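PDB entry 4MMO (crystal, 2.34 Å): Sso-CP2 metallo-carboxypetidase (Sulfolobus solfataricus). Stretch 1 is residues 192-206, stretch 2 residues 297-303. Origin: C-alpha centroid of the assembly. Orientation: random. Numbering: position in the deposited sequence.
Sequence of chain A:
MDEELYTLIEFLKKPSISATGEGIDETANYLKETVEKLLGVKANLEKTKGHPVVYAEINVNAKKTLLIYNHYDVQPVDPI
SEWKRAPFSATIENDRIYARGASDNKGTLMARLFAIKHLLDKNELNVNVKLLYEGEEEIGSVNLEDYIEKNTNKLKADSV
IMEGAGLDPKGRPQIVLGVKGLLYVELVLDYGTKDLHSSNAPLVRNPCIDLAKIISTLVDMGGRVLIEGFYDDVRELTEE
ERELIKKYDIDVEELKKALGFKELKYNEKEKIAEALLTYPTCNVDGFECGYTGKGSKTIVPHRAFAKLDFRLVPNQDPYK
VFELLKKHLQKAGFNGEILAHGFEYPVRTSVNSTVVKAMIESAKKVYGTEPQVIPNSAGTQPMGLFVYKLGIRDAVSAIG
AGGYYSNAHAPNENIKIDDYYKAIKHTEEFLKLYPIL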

# COMPACT_ATOMS: atom_id res chain seq x y z
N GLY A 192 4.13 4.80 17.11
CA GLY A 192 3.66 4.18 18.33
C GLY A 192 3.71 2.67 18.26
O GLY A 192 4.16 2.10 17.27
N THR A 193 3.23 2.02 19.32
CA THR A 193 3.29 0.57 19.42
C THR A 193 2.09 -0.11 18.77
O THR A 193 2.16 -1.27 18.37
CB THR A 193 3.37 0.12 20.89
OG1 THR A 193 2.28 0.69 21.62
CG2 THR A 193 4.68 0.56 21.51
N LYS A 194 0.98 0.62 18.67
CA LYS A 194 -0.25 0.04 18.13
C LYS A 194 -1.13 1.07 17.44
O LYS A 194 -1.01 2.28 17.67
CB LYS A 194 -1.05 -0.63 19.25
CG LYS A 194 -1.49 0.32 20.35
CD LYS A 194 -2.16 -0.43 21.49
CE LYS A 194 -2.43 0.48 22.67
NZ LYS A 194 -3.33 1.61 22.31
N ASP A 195 -2.02 0.58 16.58
CA ASP A 195 -3.02 1.43 15.95
C ASP A 195 -3.95 1.99 17.02
O ASP A 195 -4.18 1.36 18.05
CB ASP A 195 -3.82 0.64 14.91
CG ASP A 195 -2.96 0.17 13.75
OD1 ASP A 195 -1.89 0.77 13.51
OD2 ASP A 195 -3.36 -0.80 13.07
N LEU A 196 -4.48 3.19 16.76
CA LEU A 196 -5.40 3.83 17.68
C LEU A 196 -6.76 4.00 17.02
O LEU A 196 -6.86 4.02 15.80
CB LEU A 196 -4.89 5.22 18.07
CG LEU A 196 -3.43 5.29 18.51
CD1 LEU A 196 -3.07 6.72 18.87
CD2 LEU A 196 -3.16 4.35 19.67
N HIS A 197 -7.79 4.12 17.84
CA HIS A 197 -9.11 4.51 17.37
C HIS A 197 -8.98 5.92 16.79
O HIS A 197 -8.45 6.81 17.44
CB HIS A 197 -10.11 4.46 18.53
CG HIS A 197 -11.54 4.64 18.12
ND1 HIS A 197 -11.92 5.22 16.93
CD2 HIS A 197 -12.69 4.31 18.76
CE1 HIS A 197 -13.23 5.24 16.85
NE2 HIS A 197 -13.73 4.70 17.95
N SER A 198 -9.45 6.10 15.56
CA SER A 198 -9.34 7.39 14.87
C SER A 198 -9.99 8.54 15.64
O SER A 198 -9.71 9.70 15.36
CB SER A 198 -9.93 7.31 13.46
OG SER A 198 -11.34 7.32 13.48
N SER A 199 -10.83 8.22 16.62
CA SER A 199 -11.41 9.24 17.48
C SER A 199 -10.33 10.02 18.24
O SER A 199 -10.58 11.13 18.72
CB SER A 199 -12.40 8.60 18.47
OG SER A 199 -11.74 7.66 19.30
N ASN A 200 -9.14 9.44 18.34
CA ASN A 200 -8.00 10.11 18.97
C ASN A 200 -7.21 11.01 18.02
O ASN A 200 -6.23 11.64 18.43
CB ASN A 200 -7.05 9.08 19.57
CG ASN A 200 -7.67 8.32 20.72
OD1 ASN A 200 -7.76 8.82 21.84
ND2 ASN A 200 -8.11 7.09 20.45
N ALA A 201 -7.64 11.08 16.76
CA ALA A 201 -6.88 11.79 15.72
C ALA A 201 -6.43 13.21 16.10
O ALA A 201 -5.35 13.64 15.70
CB ALA A 201 -7.67 11.82 14.42
N PRO A 202 -7.27 13.96 16.85
CA PRO A 202 -6.84 15.32 17.20
C PRO A 202 -5.63 15.37 18.14
O PRO A 202 -4.99 16.42 18.24
CB PRO A 202 -8.07 15.91 17.89
CG PRO A 202 -9.22 15.09 17.42
CD PRO A 202 -8.67 13.71 17.23
N LEU A 203 -5.31 14.25 18.79
CA LEU A 203 -4.26 14.23 19.81
C LEU A 203 -2.88 13.84 19.28
O LEU A 203 -1.87 14.07 19.94
CB LEU A 203 -4.64 13.26 20.94
CG LEU A 203 -5.98 13.49 21.64
CD1 LEU A 203 -6.09 12.55 22.83
CD2 LEU A 203 -6.13 14.94 22.09
N VAL A 204 -2.84 13.25 18.09
CA VAL A 204 -1.59 12.68 17.56
C VAL A 204 -1.35 13.03 16.10
O VAL A 204 -2.26 13.45 15.38
CB VAL A 204 -1.59 11.15 17.68
CG1 VAL A 204 -1.62 10.74 19.15
CG2 VAL A 204 -2.78 10.55 16.94
N ARG A 205 -0.11 12.84 15.67
CA ARG A 205 0.24 12.91 14.26
C ARG A 205 -0.13 11.59 13.60
O ARG A 205 -0.06 10.53 14.23
CB ARG A 205 1.73 13.18 14.07
CG ARG A 205 2.20 14.51 14.63
CD ARG A 205 3.51 14.94 13.99
NE ARG A 205 3.34 15.23 12.56
CZ ARG A 205 3.01 16.42 12.07
NH1 ARG A 205 2.81 17.45 12.88
NH2 ARG A 205 2.87 16.58 10.77
N ASN A 206 -0.55 11.65 12.34
CA ASN A 206 -0.87 10.47 11.57
C ASN A 206 0.29 10.19 10.61
O ASN A 206 0.69 11.08 9.85
CB ASN A 206 -2.20 10.69 10.83
CG ASN A 206 -2.58 9.54 9.91
OD1 ASN A 206 -1.82 9.16 9.01
ND2 ASN A 206 -3.76 8.98 10.13
N LYS A 297 -12.80 0.36 8.49
CA LYS A 297 -12.21 0.26 9.82
C LYS A 297 -11.54 1.59 10.11
O LYS A 297 -10.73 2.07 9.32
CB LYS A 297 -11.19 -0.87 9.87
CG LYS A 297 -10.30 -0.84 11.10
CD LYS A 297 -9.27 -1.95 11.07
CE LYS A 297 -8.72 -2.24 12.45
NZ LYS A 297 -7.71 -3.34 12.41
N THR A 298 -11.89 2.19 11.24
CA THR A 298 -11.45 3.55 11.55
C THR A 298 -10.33 3.56 12.59
O THR A 298 -10.52 3.21 13.75
CB THR A 298 -12.64 4.42 12.00
OG1 THR A 298 -12.16 5.69 12.47
CG2 THR A 298 -13.44 3.74 13.11
N ILE A 299 -9.14 3.97 12.15
CA ILE A 299 -7.97 4.00 13.02
C ILE A 299 -6.98 5.09 12.64
O ILE A 299 -6.98 5.58 11.51
CB ILE A 299 -7.19 2.67 12.96
CG1 ILE A 299 -6.92 2.26 11.51
CG2 ILE A 299 -7.95 1.56 13.68
CD1 ILE A 299 -5.76 1.30 11.34
N VAL A 300 -6.14 5.47 13.59
CA VAL A 300 -4.89 6.16 13.27
C VAL A 300 -3.81 5.09 13.24
O VAL A 300 -3.48 4.52 14.29
CB VAL A 300 -4.51 7.22 14.32
CG1 VAL A 300 -3.26 7.98 13.87
CG2 VAL A 300 -5.65 8.17 14.57
N PRO A 301 -3.24 4.80 12.06
CA PRO A 301 -2.20 3.77 12.06
C PRO A 301 -0.94 4.28 12.73
O PRO A 301 -0.74 5.50 12.78
CB PRO A 301 -1.95 3.51 10.56
CG PRO A 301 -3.12 4.15 9.85
CD PRO A 301 -3.48 5.32 10.70
N HIS A 302 -0.11 3.39 13.25
CA HIS A 302 1.10 3.81 13.95
C HIS A 302 2.31 3.73 13.02
O HIS A 302 3.37 4.30 13.32
CB HIS A 302 1.33 2.98 15.22
CG HIS A 302 1.69 1.55 14.95
ND1 HIS A 302 2.99 1.14 14.76
CD2 HIS A 302 0.93 0.44 14.85
CE1 HIS A 302 3.01 -0.17 14.55
NE2 HIS A 302 1.77 -0.62 14.60
N ARG A 303 2.14 3.05 11.89
CA ARG A 303 3.24 2.79 10.98
C ARG A 303 2.86 3.07 9.53
O ARG A 303 1.73 2.81 9.11
CB ARG A 303 3.67 1.32 11.13
CG ARG A 303 5.05 1.00 10.59
CD ARG A 303 5.46 -0.41 11.02
NE ARG A 303 6.66 -0.87 10.32
CZ ARG A 303 7.91 -0.74 10.77
NH1 ARG A 303 8.15 -0.14 11.93
NH2 ARG A 303 8.92 -1.20 10.04

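A short antiparallel pairing often combines a few hydrogen bonds with one well-enclosed apolar side chain, and this metallo-carboxypeptidase offers a compact example. The residue at the centre is Val300. Its CG1 lies 4.0 Å from CG2 of Val204 and 3.9 Å from ND2 of Asn206, while its CG2 reaches to 4.2 Å from CB of Ala201 and 3.8 Å from CA of Ser198. Beyond Leu196 the chain turns: a 3-10 segment at 198-200, with Asn200 N donating to His197 O over 2.9 Å, carries it round so that Ala201 and then Val204 come back against the valine.

Leu196 and Val300 share one face of the strand pair, with their CB atoms 4.3 Å apart, and their backbones supply the pairing itself. Leu196 N donates to Val300 O at 3.0 Å and, in return, Val300 N donates to Leu196 O at 2.7 Å, the reciprocal pattern of a hydrogen-bonded antiparallel pair. The first bond is nearly straight, at 172°; the second, though shorter, is more bent, at 147°. Beside them, CA of Asp195 approaches Val300 O at 3.5 Å in a CA-H...O contact, a modest supplement to the same acceptor.

Towards the polar edge, Asp195 takes over. Its CA-to-CB bond points sideways, yet the carboxylate comes nearer the second stretch, and OD1 accepts a hydrogen bond from His302 N at 3.2 Å. Here a carboxylate, not a backbone carbonyl, receives the backbone N-H. The CA-to-CB bond of His302 points toward stretch 1, and the ring lies against the backbone there: Lys194 N and Thr193 O sit over one face, and CD2 comes within 3.4 Å of Lys194 C. The ring thus packs on the main chain of stretch 1, while its ND1 is hydrogen-bonded just outside the two stretches.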